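Local structure of type III restriction-modification enzyme EcoP15I Res subunit (Escherichia coli, 4ZCF) at residues T93-K96 and T97-L101; K236-E239 and N240-K243; I249-G253 and A254-E258; E690-S693 and I694-F698. The protein provides the helicase-like ATP motor and the endonuclease with which the type III enzyme, together with its Mod subunit, cleaves DNA at a distance from its recognition site. All coordinates share one frame; numbering follows the deposited sequence.

Interaction 1 (T93-K96 and T97-L101); sequences TYIK and TIFDL
The carbonyl oxygen Thr93 O is gripped twice by the residue one turn on: Thr97 OG1 donates to it at 2.6 Å and Thr97 N at 2.9 Å. This turn belongs to helix 90-105, which springs directly from the Walker A phosphate-binding loop, the P-loop of the helicase fold. The two donors come in from opposite faces of the carbonyl plane, the hydroxyl lying 36° out of it. The hydroxyl gets there because chi1 of -42° sets OG1 beside its own backbone N and swings it back down the helix. A valine in place of Thr97 would fill much the same space but would probably leave Thr93 O with the amide alone, and the side chain would lose the bond that fixes its rotation. Thr93 spends its own hydroxyl on Gly89 O, within the loop.

The next turns are regular: Ile98 N binds Tyr94 O at 3.1 Å, and Asp100 N binds Lys96 O at 3.0 Å. Tyr94 leans from the helix toward the nucleotide site, where its OH bonds Asp226, an AMP-binding residue, and its side chain comes within about 4 Å of the AMP. On the outer side Lys96 NZ stays 4.6 Å from Asp100 OD2, too far for a salt bridge; both side chains instead bond the hydroxyl of Tyr140. Ile95 and Phe99 run side by side, pointing the same way, and Ile95 CG2 meets the ring edge, in its plane, 3.7 Å from Phe99 CE2.

Interaction 2 (K236-E239 and N240-K243); sequences KTWE and NIEK. With nucleotides of chain D.
Lys236 opens the helix, and Lys236 O takes the backbone Asn240 N at 3.0 Å, nearly along the C=O axis. The lysine side chain bends at chi2 (94°), passing its aliphatic part by the phosphate of DA19 of chain D and bringing CE to 3.8 Å from Asn240 OD1. Thr237 grips the DNA: its backbone N and its OG1 both donate to OP1 of DT20 of chain D, the hydroxyl at 2.9 Å, while Asn192 also bonds that hydroxyl. One turn on, Ile241 N returns to Thr237 O at 3.2 Å. Trp238 accepts Glu242 N on its carbonyl, and the Glu242 carboxylate stands at the edge of the indole with the two planes 87° apart. Glu239 lies alongside Glu242, pointing the same way, with the two carboxylate planes 77° apart; two like charges this near probably disfavour each other unless solvent screens them. Asn240 turns its side-chain amide back over the first turn, and OD1 accepts Lys243 NZ at 3.0 Å. An alanine in place of Asn240 is likely to leave that lysine without its mate and free to swing. The whole is a short helix whose N-terminal amide and threonine hydroxyl hold a DNA phosphate, set in the beta-alpha-beta unit after strand 222-226, at whose end the DExH (Walker B) motif of the helicase domain begins.

Interaction 3 (I249-G253 and A254-E258); sequences IIRYG and ATFSE
Ala254 follows straight on from Gly253 at the end of the strand, its methyl pointing away from it. Gly253 is almost fully extended (phi 176°, psi -178°), a conformation glycine takes more readily than other residues, and here the chain leaves the sheet. By position and sequence, Gly-Ala-Thr probably corresponds to motif III of superfamily 2 helicases. In keeping with that, Ala254 rests on Glu85 beside the P-loop and Thr255 on His229 of the DExH motif. Phe256 then brings its ring back against the strand and carries the contact. Its ring presents an edge to one face of the Arg251 guanidinium, with CD2 3.4 Å from Arg251 NH2 and the two planes 74° apart, so the groups meet edge to face and do not stack flat. The same ring lies edge-on to two backbone oxygens, CE1 3.8 Å from Gly253 O and CZ 3.9 Å from Arg251 O. The guanidinium is steadied from elsewhere, NE making a salt bridge to Asp81. Strand 248-253 itself runs between strands 222-226 and 79-84 of the parallel sheet, with helix 12-22 packed against it through Val21, which touches both Ile250 and Tyr252.

Interaction 4 (E690-S693 and I694-F698); sequences EFLS and IFKSF
Phe691 and Phe695 leave the helix one turn apart with matching first torsions, CG anti to the backbone N in each (chi1 -169° and -179°), yet their rings do not stack on each other. Phe691 CE1 comes only to 4.5 Å from Phe695 CB, and the second ring leads away to meet Phe792 edge-to-face. The backbone between them is sound, Phe695 N binding Phe691 O at 3.2 Å. Ile694 leaves from a neighbouring side of the helix and lays its CD1 3.4 Å from Glu690 O. That oxygen is also reached by Ser693 OG, at 2.7 Å, because chi1 of 65° tucks the hydroxyl back toward the preceding turn. Ser697 repeats the idea a turn later: its OG and N both donate to Ser693 O, the hydroxyl at 3.0 Å, so this carbonyl has two partners. Lys696 starts with CB over Leu692 O, then bends at chi2 and chi3 to carry NZ to a salt bridge with Asp769. Phe691 also packs on Met621 of another chain. The pattern is that of an amphipathic helix: Phe691, Leu692, Phe695 and Phe698 pack against helices 760-769 and 782-798, while the hydroxyls of Ser693 and Ser697 are spent on carbonyls one turn back.

Overall arrangement
From the N terminus the four contacts come strictly in series, none nesting in or crossing another. Interactions 1, 2 and 4 each close turns of a single helix, and interaction 3 closes the bend where a strand runs into its loop. The first three share the helicase-like domain. Interaction 3 touches both of the others: Tyr94 CB meets Tyr252 CZ at 3.4 Å, and Trp238 CH2 meets Ile249 CG2 at 4.0 Å. Strand 248-253 thus joins the P-loop helix on the nucleotide side to the DNA-contacting helix 236-242. Interaction 4 stands apart in the later helical region, its centre 48 Å from that of interaction 3.

Interaction 1 (T93-K96 and T97-L101)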
loop_
_atom_site.group_PDB
_atom_site.type_symbol
_atom_site.label_atom_id
_atom_site.label_comp_id
_atom_site.label_asym_id
_atom_site.label_seq_id
_atom_site.Cartn_x
_atom_site.Cartn_y
_atom_site.Cartn_z
ATOM N N THR C 93 -22.695 22.366 -8.898
ATOM C CA THR C 93 -23.432 23.152 -7.907
ATOM C C THR C 93 -23.180 22.670 -6.472
ATOM O O THR C 93 -22.840 23.489 -5.623
ATOM C CB THR C 93 -24.919 23.257 -8.289
ATOM O OG1 THR C 93 -25.046 23.942 -9.544
ATOM C CG2 THR C 93 -25.747 23.964 -7.228
ATOM N N TYR C 94 -23.323 21.358 -6.204
ATOM C CA TYR C 94 -23.058 20.837 -4.873
ATOM C C TYR C 94 -21.593 20.947 -4.459
ATOM O O TYR C 94 -21.298 21.162 -3.285
ATOM C CB TYR C 94 -23.713 19.471 -4.600
ATOM C CG TYR C 94 -23.133 18.211 -5.208
ATOM C CD1 TYR C 94 -21.847 17.777 -4.870
ATOM C CD2 TYR C 94 -23.940 17.326 -5.911
ATOM C CE1 TYR C 94 -21.344 16.563 -5.339
ATOM C CE2 TYR C 94 -23.449 16.110 -6.381
ATOM C CZ TYR C 94 -22.148 15.736 -6.101
ATOM O OH TYR C 94 -21.685 14.529 -6.570
ATOM N N ILE C 95 -20.681 20.858 -5.436
ATOM C CA ILE C 95 -19.253 21.015 -5.171
ATOM C C ILE C 95 -18.971 22.478 -4.840
ATOM O O ILE C 95 -18.314 22.752 -3.836
ATOM C CB ILE C 95 -18.362 20.435 -6.297
ATOM C CG1 ILE C 95 -18.489 18.890 -6.337
ATOM C CG2 ILE C 95 -16.916 20.843 -6.080
ATOM C CD1 ILE C 95 -18.127 18.221 -7.673
ATOM N N LYS C 96 -19.514 23.414 -5.644
ATOM C CA LYS C 96 -19.344 24.844 -5.382
ATOM C C LYS C 96 -19.924 25.235 -4.017
ATOM O O LYS C 96 -19.326 26.053 -3.332
ATOM C CB LYS C 96 -19.913 25.718 -6.512
ATOM C CG LYS C 96 -19.321 27.121 -6.477
ATOM C CD LYS C 96 -19.793 28.011 -7.624
ATOM C CE LYS C 96 -19.873 29.460 -7.195
ATOM N NZ LYS C 96 -18.600 29.954 -6.591
ATOM N N THR C 97 -21.029 24.597 -3.594
ATOM C CA THR C 97 -21.638 24.825 -2.284
ATOM C C THR C 97 -20.697 24.345 -1.151
ATOM O O THR C 97 -20.571 25.037 -0.144
ATOM C CB THR C 97 -23.038 24.211 -2.215
ATOM O OG1 THR C 97 -23.747 24.468 -3.419
ATOM C CG2 THR C 97 -23.839 24.742 -1.058
ATOM N N ILE C 98 -20.014 23.189 -1.336
ATOM C CA ILE C 98 -19.040 22.628 -0.391
ATOM C C ILE C 98 -17.928 23.660 -0.094
ATOM O O ILE C 98 -17.509 23.812 1.061
ATOM C CB ILE C 98 -18.492 21.291 -0.955
ATOM C CG1 ILE C 98 -19.392 20.129 -0.545
ATOM C CG2 ILE C 98 -17.011 21.037 -0.573
ATOM C CD1 ILE C 98 -19.326 18.939 -1.471
ATOM N N PHE C 99 -17.483 24.376 -1.154
ATOM C CA PHE C 99 -16.470 25.434 -1.098
ATOM C C PHE C 99 -17.006 26.658 -0.425
ATOM O O PHE C 99 -16.257 27.303 0.306
ATOM C CB PHE C 99 -15.947 25.785 -2.488
ATOM C CG PHE C 99 -14.913 24.819 -2.998
ATOM C CD1 PHE C 99 -13.569 24.992 -2.696
ATOM C CD2 PHE C 99 -15.283 23.725 -3.770
ATOM C CE1 PHE C 99 -12.612 24.080 -3.154
ATOM C CE2 PHE C 99 -14.326 22.818 -4.230
ATOM C CZ PHE C 99 -12.997 23.002 -3.917
ATOM N N ASP C 100 -18.315 26.959 -0.621
ATOM C CA ASP C 100 -18.989 28.099 0.026
ATOM C C ASP C 100 -19.262 27.868 1.517
ATOM O O ASP C 100 -19.033 28.780 2.320
ATOM C CB ASP C 100 -20.216 28.576 -0.763
ATOM C CG ASP C 100 -19.896 29.609 -1.831
ATOM O OD1 ASP C 100 -18.745 30.096 -1.869
ATOM O OD2 ASP C 100 -20.805 29.978 -2.585
ATOM N N LEU C 101 -19.653 26.641 1.911
ATOM C CA LEU C 101 -19.843 26.298 3.330
ATOM C C LEU C 101 -18.483 26.294 4.047
ATOM O O LEU C 101 -18.398 26.605 5.240
ATOM C CB LEU C 101 -20.580 24.960 3.513
ATOM C CG LEU C 101 -22.062 24.962 3.122
ATOM C CD1 LEU C 101 -22.523 23.561 2.767
ATOM C CD2 LEU C 101 -22.935 25.576 4.238
#

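Interaction 2 (K236-E239 and N240-K243)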
loop_
_atom_site.group_PDB
_atom_site.type_symbol
_atom_site.label_atom_id
_atom_site.label_comp_id
_atom_site.label_asym_id
_atom_site.label_seq_id
_atom_site.Cartn_x
_atom_site.Cartn_y
_atom_site.Cartn_z
ATOM N N LYS C 236 -33.435 0.602 4.295
ATOM C CA LYS C 236 -32.120 0.306 4.865
ATOM C C LYS C 236 -31.040 1.346 4.612
ATOM O O LYS C 236 -30.486 1.858 5.592
ATOM C CB LYS C 236 -31.641 -1.104 4.465
ATOM C CG LYS C 236 -30.337 -1.546 5.134
ATOM C CD LYS C 236 -30.546 -2.348 6.422
ATOM C CE LYS C 236 -29.293 -2.436 7.267
ATOM N NZ LYS C 236 -28.186 -3.174 6.587
ATOM N N THR C 237 -30.718 1.644 3.330
ATOM C CA THR C 237 -29.670 2.612 2.975
ATOM C C THR C 237 -29.814 3.920 3.758
ATOM O O THR C 237 -28.845 4.360 4.396
ATOM C CB THR C 237 -29.572 2.850 1.450
ATOM O OG1 THR C 237 -29.625 1.608 0.741
ATOM C CG2 THR C 237 -28.303 3.603 1.060
ATOM N N TRP C 238 -31.038 4.516 3.733
ATOM C CA TRP C 238 -31.318 5.759 4.451
ATOM C C TRP C 238 -31.136 5.624 5.960
ATOM O O TRP C 238 -30.586 6.539 6.575
ATOM C CB TRP C 238 -32.697 6.344 4.104
ATOM C CG TRP C 238 -32.884 7.700 4.714
ATOM C CD1 TRP C 238 -33.453 7.977 5.921
ATOM C CD2 TRP C 238 -32.317 8.930 4.249
ATOM N NE1 TRP C 238 -33.313 9.311 6.218
ATOM C CE2 TRP C 238 -32.631 9.924 5.200
ATOM C CE3 TRP C 238 -31.606 9.301 3.095
ATOM C CZ2 TRP C 238 -32.267 11.263 5.034
ATOM C CZ3 TRP C 238 -31.248 10.632 2.928
ATOM C CH2 TRP C 238 -31.577 11.596 3.891
ATOM N N GLU C 239 -31.584 4.494 6.552
ATOM C CA GLU C 239 -31.463 4.273 7.999
ATOM C C GLU C 239 -30.013 4.214 8.455
ATOM O O GLU C 239 -29.711 4.693 9.548
ATOM C CB GLU C 239 -32.290 3.070 8.495
ATOM C CG GLU C 239 -33.803 3.215 8.345
ATOM C CD GLU C 239 -34.505 4.322 9.115
ATOM O OE1 GLU C 239 -34.595 4.219 10.360
ATOM O OE2 GLU C 239 -35.021 5.261 8.466
ATOM N N ASN C 240 -29.107 3.708 7.582
ATOM C CA ASN C 240 -27.665 3.640 7.831
ATOM C C ASN C 240 -27.011 5.013 7.802
ATOM O O ASN C 240 -26.069 5.233 8.567
ATOM C CB ASN C 240 -26.967 2.712 6.845
ATOM C CG ASN C 240 -27.188 1.246 7.076
ATOM O OD1 ASN C 240 -27.419 0.783 8.197
ATOM N ND2 ASN C 240 -27.060 0.476 6.014
ATOM N N ILE C 241 -27.471 5.912 6.885
ATOM C CA ILE C 241 -27.016 7.312 6.734
ATOM C C ILE C 241 -27.418 8.078 8.001
ATOM O O ILE C 241 -26.609 8.859 8.518
ATOM C CB ILE C 241 -27.555 7.978 5.424
ATOM C CG1 ILE C 241 -26.999 7.270 4.159
ATOM C CG2 ILE C 241 -27.281 9.511 5.383
ATOM C CD1 ILE C 241 -27.786 7.493 2.867
ATOM N N GLU C 242 -28.631 7.791 8.548
ATOM C CA GLU C 242 -29.113 8.383 9.820
ATOM C C GLU C 242 -28.146 8.118 10.998
ATOM O O GLU C 242 -28.020 8.967 11.872
ATOM C CB GLU C 242 -30.528 7.902 10.189
ATOM C CG GLU C 242 -31.647 8.583 9.419
ATOM C CD GLU C 242 -33.053 8.009 9.546
ATOM O OE1 GLU C 242 -33.306 7.192 10.463
ATOM O OE2 GLU C 242 -33.920 8.417 8.741
ATOM N N LYS C 243 -27.438 6.969 10.986
ATOM C CA LYS C 243 -26.470 6.575 12.012
ATOM C C LYS C 243 -25.300 7.561 12.173
ATOM O O LYS C 243 -24.641 7.537 13.215
ATOM C CB LYS C 243 -25.901 5.181 11.708
ATOM C CG LYS C 243 -26.772 3.995 12.082
ATOM C CD LYS C 243 -26.136 2.708 11.541
ATOM C CE LYS C 243 -26.912 1.478 11.912
ATOM N NZ LYS C 243 -26.603 0.341 11.004
ATOM P P DT D 20 -32.841 0.154 0.057
ATOM O OP1 DT D 20 -32.513 1.443 0.695
ATOM O OP2 DT D 20 -33.994 -0.623 0.565
ATOM O "O5'" DT D 20 -33.050 0.385 -1.510
ATOM C "C5'" DT D 20 -32.149 1.220 -2.217
ATOM C "C4'" DT D 20 -32.453 1.179 -3.700
ATOM O "O4'" DT D 20 -32.356 -0.192 -4.163
ATOM C "C3'" DT D 20 -33.839 1.687 -4.081
ATOM O "O3'" DT D 20 -33.723 2.665 -5.094
ATOM C "C2'" DT D 20 -34.601 0.464 -4.573
ATOM C "C1'" DT D 20 -33.493 -0.519 -4.941
ATOM N N1 DT D 20 -33.856 -1.982 -4.784
ATOM C C2 DT D 20 -33.904 -2.794 -5.909
ATOM O O2 DT D 20 -33.652 -2.412 -7.045
ATOM N N3 DT D 20 -34.256 -4.102 -5.649
ATOM C C4 DT D 20 -34.587 -4.663 -4.419
ATOM O O4 DT D 20 -34.905 -5.855 -4.387
ATOM C C5 DT D 20 -34.521 -3.750 -3.287
ATOM C C7 DT D 20 -34.822 -4.195 -1.885
ATOM C C6 DT D 20 -34.172 -2.481 -3.528
ATOM P P DA D 19 -31.187 -5.318 3.030
ATOM O OP1 DA D 19 -30.323 -4.967 4.201
ATOM O OP2 DA D 19 -32.563 -5.830 3.263
ATOM O "O5'" DA D 19 -31.349 -4.070 2.030
ATOM C "C5'" DA D 19 -30.280 -3.193 1.774
ATOM C "C4'" DA D 19 -30.249 -2.800 0.319
ATOM O "O4'" DA D 19 -29.970 -3.942 -0.511
ATOM C "C3'" DA D 19 -31.487 -2.171 -0.291
ATOM O "O3'" DA D 19 -31.545 -0.794 0.138
ATOM C "C2'" DA D 19 -31.104 -2.296 -1.766
ATOM C "C1'" DA D 19 -30.246 -3.560 -1.838
ATOM N N9 DA D 19 -30.850 -4.702 -2.530
ATOM C C8 DA D 19 -31.460 -5.794 -1.959
ATOM N N7 DA D 19 -31.860 -6.697 -2.825
ATOM C C5 DA D 19 -31.531 -6.147 -4.052
ATOM C C6 DA D 19 -31.690 -6.603 -5.381
ATOM N N6 DA D 19 -32.253 -7.775 -5.655
ATOM N N1 DA D 19 -31.247 -5.832 -6.411
ATOM C C2 DA D 19 -30.652 -4.659 -6.129
ATOM N N3 DA D 19 -30.450 -4.112 -4.909
ATOM C C4 DA D 19 -30.907 -4.914 -3.901
#

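Interaction 3 (I249-G253 and A254-E258)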
loop_
_atom_site.group_PDB
_atom_site.type_symbol
_atom_site.label_atom_id
_atom_site.label_comp_id
_atom_site.label_asym_id
_atom_site.label_seq_id
_atom_site.Cartn_x
_atom_site.Cartn_y
_atom_site.Cartn_z
ATOM N N ILE C 249 -28.182 17.630 5.908
ATOM C CA ILE C 249 -28.189 16.796 4.705
ATOM C C ILE C 249 -28.737 17.582 3.496
ATOM O O ILE C 249 -29.893 18.006 3.517
ATOM C CB ILE C 249 -28.937 15.444 4.943
ATOM C CG1 ILE C 249 -28.263 14.593 6.054
ATOM C CG2 ILE C 249 -29.075 14.644 3.658
ATOM C CD1 ILE C 249 -29.219 13.848 6.911
ATOM N N ILE C 250 -27.914 17.752 2.437
ATOM C CA ILE C 250 -28.341 18.461 1.227
ATOM C C ILE C 250 -28.555 17.461 0.080
ATOM O O ILE C 250 -27.581 16.880 -0.392
ATOM C CB ILE C 250 -27.455 19.690 0.839
ATOM C CG1 ILE C 250 -26.906 20.466 2.067
ATOM C CG2 ILE C 250 -28.278 20.634 -0.040
ATOM C CD1 ILE C 250 -25.580 20.017 2.649
ATOM N N ARG C 251 -29.836 17.240 -0.336
ATOM C CA ARG C 251 -30.224 16.267 -1.380
ATOM C C ARG C 251 -30.333 16.921 -2.746
ATOM O O ARG C 251 -30.946 17.984 -2.872
ATOM C CB ARG C 251 -31.527 15.528 -1.039
ATOM C CG ARG C 251 -31.610 14.943 0.377
ATOM C CD ARG C 251 -32.873 14.100 0.583
ATOM N NE ARG C 251 -34.108 14.884 0.443
ATOM C CZ ARG C 251 -35.341 14.379 0.446
ATOM N NH1 ARG C 251 -35.534 13.073 0.602
ATOM N NH2 ARG C 251 -36.392 15.178 0.295
ATOM N N TYR C 252 -29.747 16.287 -3.773
ATOM C CA TYR C 252 -29.696 16.847 -5.127
ATOM C C TYR C 252 -30.193 15.884 -6.143
ATOM O O TYR C 252 -29.680 14.762 -6.239
ATOM C CB TYR C 252 -28.255 17.244 -5.499
ATOM C CG TYR C 252 -27.711 18.392 -4.681
ATOM C CD1 TYR C 252 -27.151 18.172 -3.424
ATOM C CD2 TYR C 252 -27.689 19.689 -5.191
ATOM C CE1 TYR C 252 -26.608 19.218 -2.685
ATOM C CE2 TYR C 252 -27.161 20.745 -4.452
ATOM C CZ TYR C 252 -26.641 20.507 -3.190
ATOM O OH TYR C 252 -26.139 21.533 -2.440
ATOM N N GLY C 253 -31.143 16.336 -6.942
ATOM C CA GLY C 253 -31.685 15.494 -7.990
ATOM C C GLY C 253 -32.825 16.105 -8.754
ATOM O O GLY C 253 -33.214 17.250 -8.517
ATOM N N ALA C 254 -33.357 15.317 -9.681
ATOM C CA ALA C 254 -34.468 15.678 -10.542
ATOM C C ALA C 254 -35.754 14.957 -10.086
ATOM O O ALA C 254 -36.853 15.335 -10.513
ATOM C CB ALA C 254 -34.123 15.299 -11.966
ATOM N N THR C 255 -35.609 13.924 -9.210
ATOM C CA THR C 255 -36.723 13.118 -8.698
ATOM C C THR C 255 -36.783 13.046 -7.165
ATOM O O THR C 255 -35.830 12.607 -6.514
ATOM C CB THR C 255 -36.760 11.725 -9.355
ATOM O OG1 THR C 255 -36.572 11.864 -10.761
ATOM C CG2 THR C 255 -38.060 10.976 -9.075
ATOM N N PHE C 256 -37.931 13.462 -6.615
ATOM C CA PHE C 256 -38.261 13.440 -5.198
ATOM C C PHE C 256 -39.614 12.707 -5.123
ATOM O O PHE C 256 -40.695 13.312 -5.119
ATOM C CB PHE C 256 -38.294 14.866 -4.607
ATOM C CG PHE C 256 -36.939 15.507 -4.389
ATOM C CD1 PHE C 256 -36.236 16.071 -5.447
ATOM C CD2 PHE C 256 -36.387 15.590 -3.117
ATOM C CE1 PHE C 256 -34.987 16.657 -5.246
ATOM C CE2 PHE C 256 -35.142 16.181 -2.918
ATOM C CZ PHE C 256 -34.461 16.725 -3.980
ATOM N N SER C 257 -39.518 11.367 -5.175
ATOM C CA SER C 257 -40.617 10.396 -5.159
ATOM C C SER C 257 -41.268 10.246 -3.759
ATOM O O SER C 257 -42.273 9.534 -3.614
ATOM C CB SER C 257 -40.108 9.047 -5.663
ATOM O OG SER C 257 -39.016 8.592 -4.876
ATOM N N GLU C 258 -40.685 10.902 -2.734
ATOM C CA GLU C 258 -41.174 10.861 -1.356
ATOM C C GLU C 258 -41.405 12.279 -0.844
ATOM O O GLU C 258 -41.493 12.514 0.363
ATOM C CB GLU C 258 -40.189 10.094 -0.453
ATOM C CG GLU C 258 -40.065 8.613 -0.789
ATOM C CD GLU C 258 -39.523 7.748 0.329
ATOM O OE1 GLU C 258 -38.728 8.265 1.146
ATOM O OE2 GLU C 258 -39.898 6.554 0.393
#

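Interaction 4 (E690-S693 and I694-F698)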
loop_
_atom_site.group_PDB
_atom_site.type_symbol
_atom_site.label_atom_id
_atom_site.label_comp_id
_atom_site.label_asym_id
_atom_site.label_seq_id
_atom_site.Cartn_x
_atom_site.Cartn_y
_atom_site.Cartn_z
ATOM N N GLU C 690 -5.085 59.242 -7.652
ATOM C CA GLU C 690 -6.321 59.788 -8.224
ATOM C C GLU C 690 -7.463 58.755 -8.117
ATOM O O GLU C 690 -8.579 59.133 -7.750
ATOM C CB GLU C 690 -6.097 60.238 -9.678
ATOM C CG GLU C 690 -7.230 61.070 -10.261
ATOM C CD GLU C 690 -7.166 61.262 -11.764
ATOM O OE1 GLU C 690 -6.172 61.850 -12.252
ATOM O OE2 GLU C 690 -8.117 60.831 -12.453
ATOM N N PHE C 691 -7.176 57.455 -8.419
ATOM C CA PHE C 691 -8.151 56.354 -8.315
ATOM C C PHE C 691 -8.602 56.146 -6.860
ATOM O O PHE C 691 -9.784 55.882 -6.611
ATOM C CB PHE C 691 -7.577 55.030 -8.879
ATOM C CG PHE C 691 -8.619 53.941 -9.027
ATOM C CD1 PHE C 691 -8.920 53.092 -7.966
ATOM C CD2 PHE C 691 -9.331 53.793 -10.213
ATOM C CE1 PHE C 691 -9.919 52.123 -8.086
ATOM C CE2 PHE C 691 -10.322 52.815 -10.335
ATOM C CZ PHE C 691 -10.606 51.986 -9.271
ATOM N N LEU C 692 -7.640 56.229 -5.919
ATOM C CA LEU C 692 -7.811 56.053 -4.476
ATOM C C LEU C 692 -8.945 56.941 -3.950
ATOM O O LEU C 692 -9.803 56.463 -3.207
ATOM C CB LEU C 692 -6.475 56.386 -3.772
ATOM C CG LEU C 692 -6.249 55.779 -2.388
ATOM C CD1 LEU C 692 -4.915 55.105 -2.309
ATOM C CD2 LEU C 692 -6.326 56.828 -1.320
ATOM N N SER C 693 -8.964 58.222 -4.390
ATOM C CA SER C 693 -9.962 59.223 -4.017
ATOM C C SER C 693 -11.362 58.920 -4.562
ATOM O O SER C 693 -12.343 59.275 -3.917
ATOM C CB SER C 693 -9.500 60.622 -4.416
ATOM O OG SER C 693 -9.395 60.768 -5.822
ATOM N N ILE C 694 -11.454 58.251 -5.729
ATOM C CA ILE C 694 -12.730 57.874 -6.357
ATOM C C ILE C 694 -13.393 56.731 -5.566
ATOM O O ILE C 694 -14.599 56.785 -5.298
ATOM C CB ILE C 694 -12.541 57.578 -7.870
ATOM C CG1 ILE C 694 -12.016 58.833 -8.610
ATOM C CG2 ILE C 694 -13.834 57.047 -8.518
ATOM C CD1 ILE C 694 -11.180 58.571 -9.879
ATOM N N PHE C 695 -12.591 55.722 -5.155
ATOM C CA PHE C 695 -13.077 54.594 -4.349
ATOM C C PHE C 695 -13.406 55.029 -2.886
ATOM O O PHE C 695 -14.288 54.437 -2.253
ATOM C CB PHE C 695 -12.103 53.386 -4.410
ATOM C CG PHE C 695 -12.569 52.185 -3.617
ATOM C CD1 PHE C 695 -13.619 51.394 -4.070
ATOM C CD2 PHE C 695 -11.999 51.881 -2.386
ATOM C CE1 PHE C 695 -14.091 50.321 -3.303
ATOM C CE2 PHE C 695 -12.473 50.812 -1.619
ATOM C CZ PHE C 695 -13.516 50.039 -2.082
ATOM N N LYS C 696 -12.707 56.071 -2.376
ATOM C CA LYS C 696 -12.903 56.650 -1.038
ATOM C C LYS C 696 -14.271 57.361 -0.959
ATOM O O LYS C 696 -14.991 57.179 0.024
ATOM C CB LYS C 696 -11.752 57.622 -0.693
ATOM C CG LYS C 696 -11.846 58.276 0.694
ATOM C CD LYS C 696 -10.513 58.298 1.447
ATOM C CE LYS C 696 -9.570 59.402 1.026
ATOM N NZ LYS C 696 -8.279 59.328 1.762
ATOM N N SER C 697 -14.621 58.151 -2.000
ATOM C CA SER C 697 -15.886 58.885 -2.113
ATOM C C SER C 697 -17.073 57.926 -2.047
ATOM O O SER C 697 -17.985 58.153 -1.247
ATOM C CB SER C 697 -15.919 59.701 -3.402
ATOM O OG SER C 697 -14.894 60.681 -3.395
ATOM N N PHE C 698 -17.029 56.832 -2.854
ATOM C CA PHE C 698 -18.045 55.779 -2.886
ATOM C C PHE C 698 -18.152 55.102 -1.501
ATOM O O PHE C 698 -19.258 54.800 -1.043
ATOM C CB PHE C 698 -17.718 54.734 -3.984
ATOM C CG PHE C 698 -18.096 53.313 -3.627
ATOM C CD1 PHE C 698 -19.415 52.879 -3.727
ATOM C CD2 PHE C 698 -17.143 52.422 -3.139
ATOM C CE1 PHE C 698 -19.775 51.589 -3.326
ATOM C CE2 PHE C 698 -17.502 51.123 -2.762
ATOM C CZ PHE C 698 -18.810 50.711 -2.874
#